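Local coordinates for glutamate ABC superfamily ATP binding cassette transporter, binding protein (Enterococcus faecium DO, PDB 5EYF) that probably captures extracellular glutamate, which it binds between two lobes, and hands it to an ABC importer as the solute-binding component, at residues B[22-27]-B[154-159]; B[105-110]-B[170-175]; B[5-10]-B[206-211]. All coordinates share one frame; numbering follows the deposited sequence. Where two conformers were deposited one is given.

Interaction 1: B[22-27]-B[154-159]. With GLU (glutamic acid), chain E.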
loop_
_atom_site.group_PDB
_atom_site.type_symbol
_atom_site.label_atom_id
_atom_site.label_comp_id
_atom_site.label_asym_id
_atom_site.label_seq_id
_atom_site.Cartn_x
_atom_site.Cartn_y
_atom_site.Cartn_z
ATOM N N LYS B 22 -14.258 -11.052 10.673
ATOM C CA LYS B 22 -15.037 -11.806 9.710
ATOM C C LYS B 22 -15.095 -13.269 10.122
ATOM O O LYS B 22 -14.165 -13.799 10.747
ATOM C CB LYS B 22 -14.438 -11.680 8.305
ATOM C CG LYS B 22 -14.280 -10.229 7.796
ATOM C CD LYS B 22 -15.564 -9.427 7.927
ATOM C CE LYS B 22 -15.512 -8.087 7.168
ATOM N NZ LYS B 22 -15.622 -8.191 5.682
ATOM N N TYR B 23 -16.206 -13.925 9.767
ATOM C CA TYR B 23 -16.331 -15.368 9.931
ATOM C C TYR B 23 -16.320 -16.108 8.604
ATOM O O TYR B 23 -16.378 -17.345 8.595
ATOM C CB TYR B 23 -17.620 -15.747 10.694
ATOM C CG TYR B 23 -17.549 -15.652 12.214
ATOM C CD1 TYR B 23 -16.643 -14.815 12.855
ATOM C CD2 TYR B 23 -18.398 -16.414 13.008
ATOM C CE1 TYR B 23 -16.589 -14.729 14.258
ATOM C CE2 TYR B 23 -18.346 -16.340 14.399
ATOM C CZ TYR B 23 -17.454 -15.501 15.018
ATOM O OH TYR B 23 -17.446 -15.462 16.404
ATOM N N ASP B 24 -16.245 -15.389 7.485
ATOM C CA ASP B 24 -16.441 -15.972 6.169
ATOM C C ASP B 24 -15.280 -15.687 5.226
ATOM O O ASP B 24 -15.410 -15.901 4.014
ATOM C CB ASP B 24 -17.750 -15.460 5.544
ATOM C CG ASP B 24 -17.628 -14.013 5.027
ATOM O OD1 ASP B 24 -16.865 -13.192 5.622
ATOM O OD2 ASP B 24 -18.305 -13.719 4.019
ATOM N N THR B 25 -14.158 -15.190 5.724
ATOM C CA THR B 25 -13.101 -14.721 4.829
ATOM C C THR B 25 -11.867 -15.598 5.034
ATOM O O THR B 25 -11.088 -15.366 5.964
ATOM C CB THR B 25 -12.786 -13.253 5.116
ATOM O OG1 THR B 25 -13.987 -12.469 4.957
ATOM C CG2 THR B 25 -11.704 -12.747 4.159
ATOM N N ARG B 26 -11.688 -16.602 4.172
ATOM C CA ARG B 26 -10.539 -17.493 4.317
ATOM C C ARG B 26 -9.243 -16.697 4.243
ATOM O O ARG B 26 -9.101 -15.806 3.403
ATOM C CB ARG B 26 -10.529 -18.580 3.241
ATOM C CG ARG B 26 -9.560 -19.726 3.562
ATOM C CD ARG B 26 -9.519 -20.826 2.487
ATOM N NE ARG B 26 -8.573 -20.492 1.425
ATOM C CZ ARG B 26 -7.282 -20.816 1.432
ATOM N NH1 ARG B 26 -6.500 -20.441 0.430
ATOM N NH2 ARG B 26 -6.769 -21.511 2.435
ATOM N N LEU B 27 -8.302 -17.053 5.121
ATOM C CA LEU B 27 -6.971 -16.448 5.318
ATOM C C LEU B 27 -7.003 -15.278 6.294
ATOM O O LEU B 27 -5.938 -14.867 6.785
ATOM C CB LEU B 27 -6.285 -16.007 4.014
ATOM C CG LEU B 27 -6.179 -17.091 2.933
ATOM C CD1 LEU B 27 -5.456 -16.547 1.688
ATOM C CD2 LEU B 27 -5.461 -18.294 3.518
ATOM N N GLU B 154 -25.043 -10.755 -1.448
ATOM C CA GLU B 154 -25.034 -10.544 -0.008
ATOM C C GLU B 154 -23.701 -10.873 0.647
ATOM O O GLU B 154 -23.429 -10.354 1.735
ATOM C CB GLU B 154 -26.137 -11.370 0.654
ATOM C CG GLU B 154 -27.537 -11.020 0.181
ATOM C CD GLU B 154 -27.934 -9.596 0.512
ATOM O OE1 GLU B 154 -27.293 -8.973 1.390
ATOM O OE2 GLU B 154 -28.895 -9.096 -0.110
ATOM N N ASN B 155 -22.878 -11.721 0.035
ATOM C CA ASN B 155 -21.618 -12.119 0.656
ATOM C C ASN B 155 -20.704 -12.719 -0.412
ATOM O O ASN B 155 -21.105 -12.926 -1.560
ATOM C CB ASN B 155 -21.852 -13.097 1.835
ATOM C CG ASN B 155 -22.690 -14.325 1.447
ATOM O OD1 ASN B 155 -22.399 -15.002 0.471
ATOM N ND2 ASN B 155 -23.730 -14.617 2.235
ATOM N N TYR B 156 -19.472 -13.031 -0.002
ATOM C CA TYR B 156 -18.503 -13.550 -0.958
ATOM C C TYR B 156 -18.947 -14.886 -1.520
ATOM O O TYR B 156 -18.766 -15.151 -2.709
ATOM C CB TYR B 156 -17.126 -13.710 -0.322
ATOM C CG TYR B 156 -16.543 -12.477 0.285
ATOM C CD1 TYR B 156 -16.381 -11.312 -0.451
ATOM C CD2 TYR B 156 -16.136 -12.477 1.608
ATOM C CE1 TYR B 156 -15.824 -10.176 0.130
ATOM C CE2 TYR B 156 -15.577 -11.348 2.190
ATOM C CZ TYR B 156 -15.458 -10.197 1.451
ATOM O OH TYR B 156 -14.888 -9.065 2.033
ATOM N N ALA B 157 -19.499 -15.758 -0.671
ATOM C CA ALA B 157 -19.931 -17.068 -1.141
ATOM C C ALA B 157 -20.952 -16.931 -2.257
ATOM O O ALA B 157 -20.861 -17.615 -3.285
ATOM C CB ALA B 157 -20.505 -17.881 0.022
ATOM N N GLU B 158 -21.927 -16.034 -2.075
ATOM C CA GLU B 158 -22.959 -15.812 -3.088
ATOM C C GLU B 158 -22.354 -15.210 -4.347
ATOM O O GLU B 158 -22.718 -15.582 -5.472
ATOM C CB GLU B 158 -24.023 -14.868 -2.534
ATOM C CG GLU B 158 -25.369 -15.438 -2.294
ATOM C CD GLU B 158 -26.454 -14.490 -2.775
ATOM O OE1 GLU B 158 -26.409 -13.292 -2.407
ATOM O OE2 GLU B 158 -27.325 -14.935 -3.551
ATOM N N ALA B 159 -21.431 -14.256 -4.169
ATOM C CA ALA B 159 -20.756 -13.652 -5.306
ATOM C C ALA B 159 -19.977 -14.693 -6.088
ATOM O O ALA B 159 -19.974 -14.682 -7.322
ATOM C CB ALA B 159 -19.819 -12.538 -4.812
HETATM N N GLU E . -10.984 -4.007 2.288
HETATM C CA GLU E . -12.213 -3.580 1.600
HETATM C C GLU E . -13.067 -2.722 2.522
HETATM O O GLU E . -12.719 -2.493 3.688
HETATM C CB GLU E . -13.023 -4.784 1.079
HETATM C CG GLU E . -13.205 -5.922 2.084
HETATM C CD GLU E . -14.192 -5.623 3.208
HETATM O OE1 GLU E . -14.017 -6.199 4.286
HETATM O OE2 GLU E . -15.189 -4.891 3.007
HETATM O OXT GLU E . -14.130 -2.213 2.112
HETATM O O HOH W 1 -13.686 -9.754 4.334
HETATM O O HOH W 2 -19.050 -11.469 2.594
HETATM O O HOH W 3 -19.379 -15.574 2.425
#
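Two lobes of a periplasmic-binding-protein type II fold meet here across the glutamate cleft. Segment 22-27 holds the short strand 24-25, where Asp24 and Thr25 form a classic beta bulge opposite Gly29. Segment 154-159 starts helix 156-164, with Asn155 as N-cap: Asn155 OD1 accepts from Glu158 N.

Tyr156 carries most of the contact. From CB its CG lies anti to the carbonyl carbon (chi1 -57°), and the ring reaches toward segment 22-27. On the CD2 side, Asp24 OD2 comes within 3.5 Å of Tyr156 CD2, neither squarely over the face nor at the edge. The carboxylate and ring planes are only 20° apart. Further out, Thr25 OG1 meets the ring edge near its plane, 3.4 Å from Tyr156 CE2. At the tip, Tyr156 OH lies 3.6 Å from CG of the bound glutamate.

Water joins the two sides where no direct hydrogen bond does. Asp24 OD2 accepts from two waters. One of them takes the N-H of Tyr156, the other that of Ala157. The carboxylate thus faces the helix N-terminus, which would probably favour its negative charge. A third water is gripped by Lys22 NZ, Thr25 OG1 and Tyr156 OH. Lys22, bent at chi2 and chi4, also donates to Ser67 OG. Its ammonium ends on the ligand side chain, with Lys22 NZ 2.9 Å from glutamate OE1.

Interaction 2: B[105-110]-B[170-175]; sequences AGQALL and AMTTDN. With GLU (glutamic acid), chain E.
Strands 107-110 and 170-172 run antiparallel, and backbone hydrogen bonds hold them together. Leu110 and Met171, a selenomethionine, form a hydrogen-bonded pair with both bonds made: Leu110 N to Met171 O and Met171 N to Leu110 O, each 2.8 Å and in the carbonyl plane. Ala108 N donates to Thr173 O at 3.0 Å. The chain turns a corner at Thr173, and Asn175 N then reaches Gly106 O.

Side chains add further hydrogen bonds. Thr172 OG1 lies anti to its backbone N (chi1 -168°). It donates to Ala108 O, 2.8 Å away and from above the carbonyl plane. Thr172 OG1 in turn accepts from Gln107 NE2 at 2.9 Å, in the plane of the Gln107 amide. Gln107 is extended, and its amide is fixed further by Ser137 O and Asn140. Asn175 has CG in the crowded position between N and carbonyl carbon (chi1 56°). This folds OD1 back to accept from Gly106 N at 3.1 Å, well above the amide plane.

Apolar contacts are modest. Ala108 CB rests on Asn175 CB, and Leu110 CB lies beside Met171 CB.

One charge faces the ligand. Asp174 OD2 takes the amino N of the bound glutamate at 2.6 Å and also bonds Tyr200 OH. An acidic group just ahead of a helix, holding the ligand's alpha-amino group, is typical of amino-acid sites in family 3 solute-binding proteins.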
loop_
_atom_site.group_PDB
_atom_site.type_symbol
_atom_site.label_atom_id
_atom_site.label_comp_id
_atom_site.label_asym_id
_atom_site.label_seq_id
_atom_site.Cartn_x
_atom_site.Cartn_y
_atom_site.Cartn_z
ATOM N N ALA B 105 -3.334 -4.534 0.935
ATOM C CA ALA B 105 -4.087 -5.217 -0.115
ATOM C C ALA B 105 -4.336 -4.275 -1.296
ATOM O O ALA B 105 -3.885 -3.127 -1.320
ATOM C CB ALA B 105 -5.400 -5.795 0.448
ATOM N N GLY B 106 -5.078 -4.761 -2.285
ATOM C CA GLY B 106 -5.510 -3.917 -3.391
ATOM C C GLY B 106 -6.622 -4.608 -4.130
ATOM O O GLY B 106 -6.644 -5.831 -4.206
ATOM N N GLN B 107 -7.550 -3.829 -4.674
ATOM C CA GLN B 107 -8.692 -4.458 -5.334
ATOM C C GLN B 107 -8.280 -5.134 -6.635
ATOM O O GLN B 107 -7.429 -4.637 -7.369
ATOM C CB GLN B 107 -9.791 -3.434 -5.586
ATOM C CG GLN B 107 -11.112 -4.095 -5.989
ATOM C CD GLN B 107 -12.270 -3.134 -5.909
ATOM O OE1 GLN B 107 -12.204 -2.158 -5.186
ATOM N NE2 GLN B 107 -13.320 -3.385 -6.683
ATOM N N ALA B 108 -8.913 -6.266 -6.935
ATOM C CA ALA B 108 -8.528 -7.077 -8.086
ATOM C C ALA B 108 -9.752 -7.769 -8.660
ATOM O O ALA B 108 -10.868 -7.628 -8.155
ATOM C CB ALA B 108 -7.462 -8.131 -7.732
ATOM N N LEU B 109 -9.519 -8.516 -9.738
ATOM C CA LEU B 109 -10.558 -9.234 -10.469
ATOM C C LEU B 109 -10.282 -10.723 -10.465
ATOM O O LEU B 109 -9.154 -11.150 -10.694
ATOM C CB LEU B 109 -10.621 -8.823 -11.929
ATOM C CG LEU B 109 -10.963 -7.379 -12.260
ATOM C CD1 LEU B 109 -11.049 -7.182 -13.777
ATOM C CD2 LEU B 109 -12.255 -6.933 -11.582
ATOM N N LEU B 110 -11.338 -11.511 -10.277
ATOM C CA LEU B 110 -11.291 -12.958 -10.424
ATOM C C LEU B 110 -12.203 -13.349 -11.583
ATOM O O LEU B 110 -13.353 -12.902 -11.640
ATOM C CB LEU B 110 -11.765 -13.634 -9.126
ATOM C CG LEU B 110 -11.728 -15.164 -9.037
ATOM C CD1 LEU B 110 -10.330 -15.589 -8.667
ATOM C CD2 LEU B 110 -12.747 -15.716 -8.023
ATOM N N ALA B 170 -17.000 -11.359 -13.978
ATOM C CA ALA B 170 -15.838 -11.192 -13.118
ATOM C C ALA B 170 -16.326 -10.913 -11.712
ATOM O O ALA B 170 -17.409 -10.358 -11.527
ATOM C CB ALA B 170 -14.924 -10.036 -13.588
HETATM N N MSE B 171 -15.553 -11.367 -10.727
HETATM C CA MSE B 171 -15.824 -11.036 -9.338
HETATM C C MSE B 171 -14.733 -10.096 -8.853
HETATM O O MSE B 171 -13.577 -10.262 -9.226
HETATM C CB MSE B 171 -15.892 -12.301 -8.474
HETATM C CG MSE B 171 -15.945 -12.020 -6.993
HETATM SE SE MSE B 171 -16.119 -13.703 -6.053
HETATM C CE MSE B 171 -16.071 -12.912 -4.235
ATOM N N THR B 172 -15.100 -9.131 -8.018
ATOM C CA THR B 172 -14.121 -8.190 -7.488
ATOM C C THR B 172 -14.225 -8.044 -5.977
ATOM O O THR B 172 -15.323 -8.045 -5.404
ATOM C CB THR B 172 -14.261 -6.822 -8.196
ATOM O OG1 THR B 172 -13.118 -6.023 -7.867
ATOM C CG2 THR B 172 -15.523 -6.071 -7.803
ATOM N N THR B 173 -13.050 -7.984 -5.339
ATOM C CA THR B 173 -12.861 -7.586 -3.948
ATOM C C THR B 173 -11.347 -7.567 -3.784
ATOM O O THR B 173 -10.631 -7.506 -4.795
ATOM C CB THR B 173 -13.584 -8.505 -2.933
ATOM O OG1 THR B 173 -13.333 -8.043 -1.591
ATOM C CG2 THR B 173 -13.130 -9.964 -3.021
ATOM N N ASP B 174 -10.845 -7.565 -2.559
ATOM C CA ASP B 174 -9.414 -7.391 -2.379
ATOM C C ASP B 174 -8.671 -8.614 -2.900
ATOM O O ASP B 174 -9.130 -9.748 -2.744
ATOM C CB ASP B 174 -9.069 -7.193 -0.907
ATOM C CG ASP B 174 -9.661 -5.924 -0.296
ATOM O OD1 ASP B 174 -10.104 -5.031 -1.059
ATOM O OD2 ASP B 174 -9.693 -5.840 0.982
ATOM N N ASN B 175 -7.490 -8.382 -3.474
ATOM C CA ASN B 175 -6.694 -9.479 -4.009
ATOM C C ASN B 175 -6.479 -10.603 -3.000
ATOM O O ASN B 175 -6.649 -11.781 -3.341
ATOM C CB ASN B 175 -5.349 -8.965 -4.528
ATOM C CG ASN B 175 -4.514 -8.199 -3.488
ATOM O OD1 ASN B 175 -4.943 -7.817 -2.384
ATOM N ND2 ASN B 175 -3.290 -7.971 -3.874
HETATM N N GLU E . -10.984 -4.007 2.288
HETATM C CA GLU E . -12.213 -3.580 1.600
HETATM C C GLU E . -13.067 -2.722 2.522
HETATM O O GLU E . -12.719 -2.493 3.688
HETATM C CB GLU E . -13.023 -4.784 1.079
HETATM C CG GLU E . -13.205 -5.922 2.084
HETATM C CD GLU E . -14.192 -5.623 3.208
HETATM O OE1 GLU E . -14.017 -6.199 4.286
HETATM O OE2 GLU E . -15.189 -4.891 3.007
HETATM O OXT GLU E . -14.130 -2.213 2.112
#

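Interaction 3: B[5-10]-B[206-211]; sequences EDILER and KGQENF
Two helix N-termini meet here: helix 7-14 near the chain start and helix 209-225, with Asp6 and Gln208 at their N-cap positions. Asp6 has CG anti to its backbone N (chi1 -177°). Its OD1 uses the anti lone pair to accept from Glu9 N, a capping bond. Asp6 OD2 points across the contact and accepts from three waters. These lead on to Gly207 O, Gln208 OE1, Asn210 N and Phe211 N, so this one carboxylate serves its own helix directly and the other helix start through water.

Gln208 is bent at chi2, which turns its amide onto segment 5-10. There it bonds the backbone twice. Gln208 OE1 accepts from Ile7 N at 2.9 Å. Gln208 NE2 donates to Glu5 O at 3.0 Å, close to its own amide plane but well above that carbonyl's plane.

The apolar part lies beside it. Ile7 has CG1 anti to the carbonyl carbon, and with the chain extended at chi2 its CD1 comes within 3.5 Å of Gln208 CD. Leu8 puts CD1 3.5 Å from Asn210 O, while its CD2 lies at the ring edge of Phe211. Ile53 of helix 41-54 also packs on Leu8 and Phe211. Phe211 has CG anti to its backbone N (chi1 -179°), which puts the ring beside Ile7, and chi2 of 57° turns a face to it. Ile7 CG2 sits over the ring centre in a CH-pi contact, 3.6 Å from Phe211 CD1.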
loop_
_atom_site.group_PDB
_atom_site.type_symbol
_atom_site.label_atom_id
_atom_site.label_comp_id
_atom_site.label_asym_id
_atom_site.label_seq_id
_atom_site.Cartn_x
_atom_site.Cartn_y
_atom_site.Cartn_z
ATOM N N GLU B 5 -17.544 3.803 27.936
ATOM C CA GLU B 5 -16.633 3.272 28.943
ATOM C C GLU B 5 -15.271 3.005 28.317
ATOM O O GLU B 5 -15.177 2.416 27.236
ATOM C CB GLU B 5 -17.193 1.991 29.561
ATOM C CG GLU B 5 -16.317 1.411 30.675
ATOM C CD GLU B 5 -16.887 0.132 31.283
ATOM O OE1 GLU B 5 -17.527 -0.649 30.545
ATOM O OE2 GLU B 5 -16.693 -0.094 32.500
ATOM N N ASP B 6 -14.215 3.455 28.992
ATOM C CA ASP B 6 -12.873 3.340 28.439
ATOM C C ASP B 6 -12.434 1.879 28.359
ATOM O O ASP B 6 -12.494 1.150 29.346
ATOM C CB ASP B 6 -11.899 4.145 29.297
ATOM C CG ASP B 6 -10.508 4.133 28.741
ATOM O OD1 ASP B 6 -9.743 3.205 29.067
ATOM O OD2 ASP B 6 -10.185 5.027 27.928
ATOM N N ILE B 7 -11.973 1.451 27.177
ATOM C CA ILE B 7 -11.715 0.023 26.961
ATOM C C ILE B 7 -10.520 -0.466 27.788
ATOM O O ILE B 7 -10.565 -1.554 28.375
ATOM C CB ILE B 7 -11.540 -0.247 25.454
ATOM C CG1 ILE B 7 -12.899 -0.161 24.757
ATOM C CG2 ILE B 7 -10.867 -1.604 25.212
ATOM C CD1 ILE B 7 -12.800 0.156 23.258
ATOM N N LEU B 8 -9.446 0.328 27.889
ATOM C CA LEU B 8 -8.336 -0.087 28.758
ATOM C C LEU B 8 -8.733 -0.122 30.233
ATOM O O LEU B 8 -8.273 -0.993 30.990
ATOM C CB LEU B 8 -7.138 0.840 28.585
ATOM C CG LEU B 8 -6.187 0.527 27.452
ATOM C CD1 LEU B 8 -4.985 1.449 27.596
ATOM C CD2 LEU B 8 -5.763 -0.933 27.439
ATOM N N GLU B 9 -9.522 0.856 30.684
ATOM C CA GLU B 9 -9.964 0.827 32.072
ATOM C C GLU B 9 -10.782 -0.432 32.340
ATOM O O GLU B 9 -10.549 -1.137 33.336
ATOM C CB GLU B 9 -10.762 2.084 32.420
ATOM C CG GLU B 9 -9.898 3.329 32.576
ATOM C CD GLU B 9 -10.689 4.552 32.965
ATOM O OE1 GLU B 9 -11.916 4.440 33.171
ATOM O OE2 GLU B 9 -10.069 5.633 33.051
ATOM N N ARG B 10 -11.702 -0.762 31.425
ATOM C CA ARG B 10 -12.537 -1.944 31.611
ATOM C C ARG B 10 -11.681 -3.196 31.676
ATOM O O ARG B 10 -11.954 -4.095 32.468
ATOM C CB ARG B 10 -13.568 -2.071 30.484
ATOM C CG ARG B 10 -14.571 -3.213 30.742
ATOM C CD ARG B 10 -15.023 -3.938 29.467
ATOM N NE ARG B 10 -15.748 -3.065 28.552
ATOM C CZ ARG B 10 -15.490 -2.956 27.254
ATOM N NH1 ARG B 10 -14.526 -3.679 26.700
ATOM N NH2 ARG B 10 -16.202 -2.123 26.508
ATOM N N LYS B 206 -14.321 6.238 18.218
ATOM C CA LYS B 206 -13.896 7.538 18.703
ATOM C C LYS B 206 -13.974 7.588 20.228
ATOM O O LYS B 206 -14.843 6.968 20.854
ATOM C CB LYS B 206 -14.777 8.634 18.093
ATOM C CG LYS B 206 -14.811 8.633 16.580
ATOM C CD LYS B 206 -13.513 9.179 16.003
ATOM C CE LYS B 206 -13.579 9.363 14.473
ATOM N NZ LYS B 206 -12.247 9.728 13.934
ATOM N N GLY B 207 -13.049 8.335 20.826
ATOM C CA GLY B 207 -13.048 8.528 22.261
ATOM C C GLY B 207 -12.403 7.396 23.023
ATOM O O GLY B 207 -12.624 7.261 24.234
ATOM N N GLN B 208 -11.627 6.562 22.337
ATOM C CA GLN B 208 -10.914 5.437 22.931
ATOM C C GLN B 208 -9.417 5.586 22.683
ATOM O O GLN B 208 -8.719 4.631 22.320
ATOM C CB GLN B 208 -11.417 4.106 22.375
ATOM C CG GLN B 208 -12.875 3.780 22.699
ATOM C CD GLN B 208 -13.106 3.517 24.181
ATOM O OE1 GLN B 208 -12.175 3.222 24.919
ATOM N NE2 GLN B 208 -14.355 3.633 24.616
ATOM N N GLU B 209 -8.911 6.808 22.867
ATOM C CA GLU B 209 -7.546 7.101 22.441
ATOM C C GLU B 209 -6.507 6.309 23.225
ATOM O O GLU B 209 -5.455 5.960 22.671
ATOM C CB GLU B 209 -7.283 8.599 22.560
ATOM C CG GLU B 209 -8.111 9.433 21.593
ATOM C CD GLU B 209 -9.452 9.867 22.114
ATOM O OE1 GLU B 209 -9.862 9.442 23.215
ATOM O OE2 GLU B 209 -10.107 10.667 21.409
ATOM N N ASN B 210 -6.767 6.001 24.496
ATOM C CA ASN B 210 -5.781 5.223 25.243
ATOM C C ASN B 210 -5.685 3.805 24.702
ATOM O O ASN B 210 -4.583 3.257 24.594
ATOM C CB ASN B 210 -6.116 5.199 26.732
ATOM C CG ASN B 210 -5.987 6.570 27.393
ATOM O OD1 ASN B 210 -5.140 7.385 27.021
ATOM N ND2 ASN B 210 -6.845 6.828 28.362
ATOM N N PHE B 211 -6.827 3.200 24.335
ATOM C CA PHE B 211 -6.798 1.865 23.733
ATOM C C PHE B 211 -6.139 1.900 22.356
ATOM O O PHE B 211 -5.334 1.020 22.017
ATOM C CB PHE B 211 -8.220 1.310 23.665
ATOM C CG PHE B 211 -8.332 -0.070 23.084
ATOM C CD1 PHE B 211 -7.632 -1.130 23.623
ATOM C CD2 PHE B 211 -9.162 -0.308 21.996
ATOM C CE1 PHE B 211 -7.744 -2.404 23.084
ATOM C CE2 PHE B 211 -9.290 -1.586 21.456
ATOM C CZ PHE B 211 -8.575 -2.638 21.996
HETATM O O HOH W 4 -12.484 6.605 27.017
HETATM O O HOH W 5 -7.163 4.444 29.741
HETATM O O HOH W 6 -9.458 3.631 25.579
HETATM O O HOH W 7 -8.795 6.887 26.224
#

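Interactions 1 and 2 are neighbours, with centres about 13 Å apart, and both touch the bound glutamate. Their segments alternate along the chain: 22-27, 105-110, 154-159, 170-175. Helix 156-164 leads on to strand 170-172, and the two contacts touch where Tyr156 packs on Thr173 and Ala159 on Met171. Interaction 1 spans the cleft between the lobes, while interaction 2 lies in the mixed sheet of one lobe. Lys22 of interaction 1 and Asp174 of interaction 2 bind the glutamate from the two lobes. Interaction 3 joins the chain start to segment 206-211, and the other four segments all fall between in sequence. Its centre is about 30 Å from that of interaction 1 and about 35 Å from that of interaction 2, across the chain's centre and away from the glutamate site.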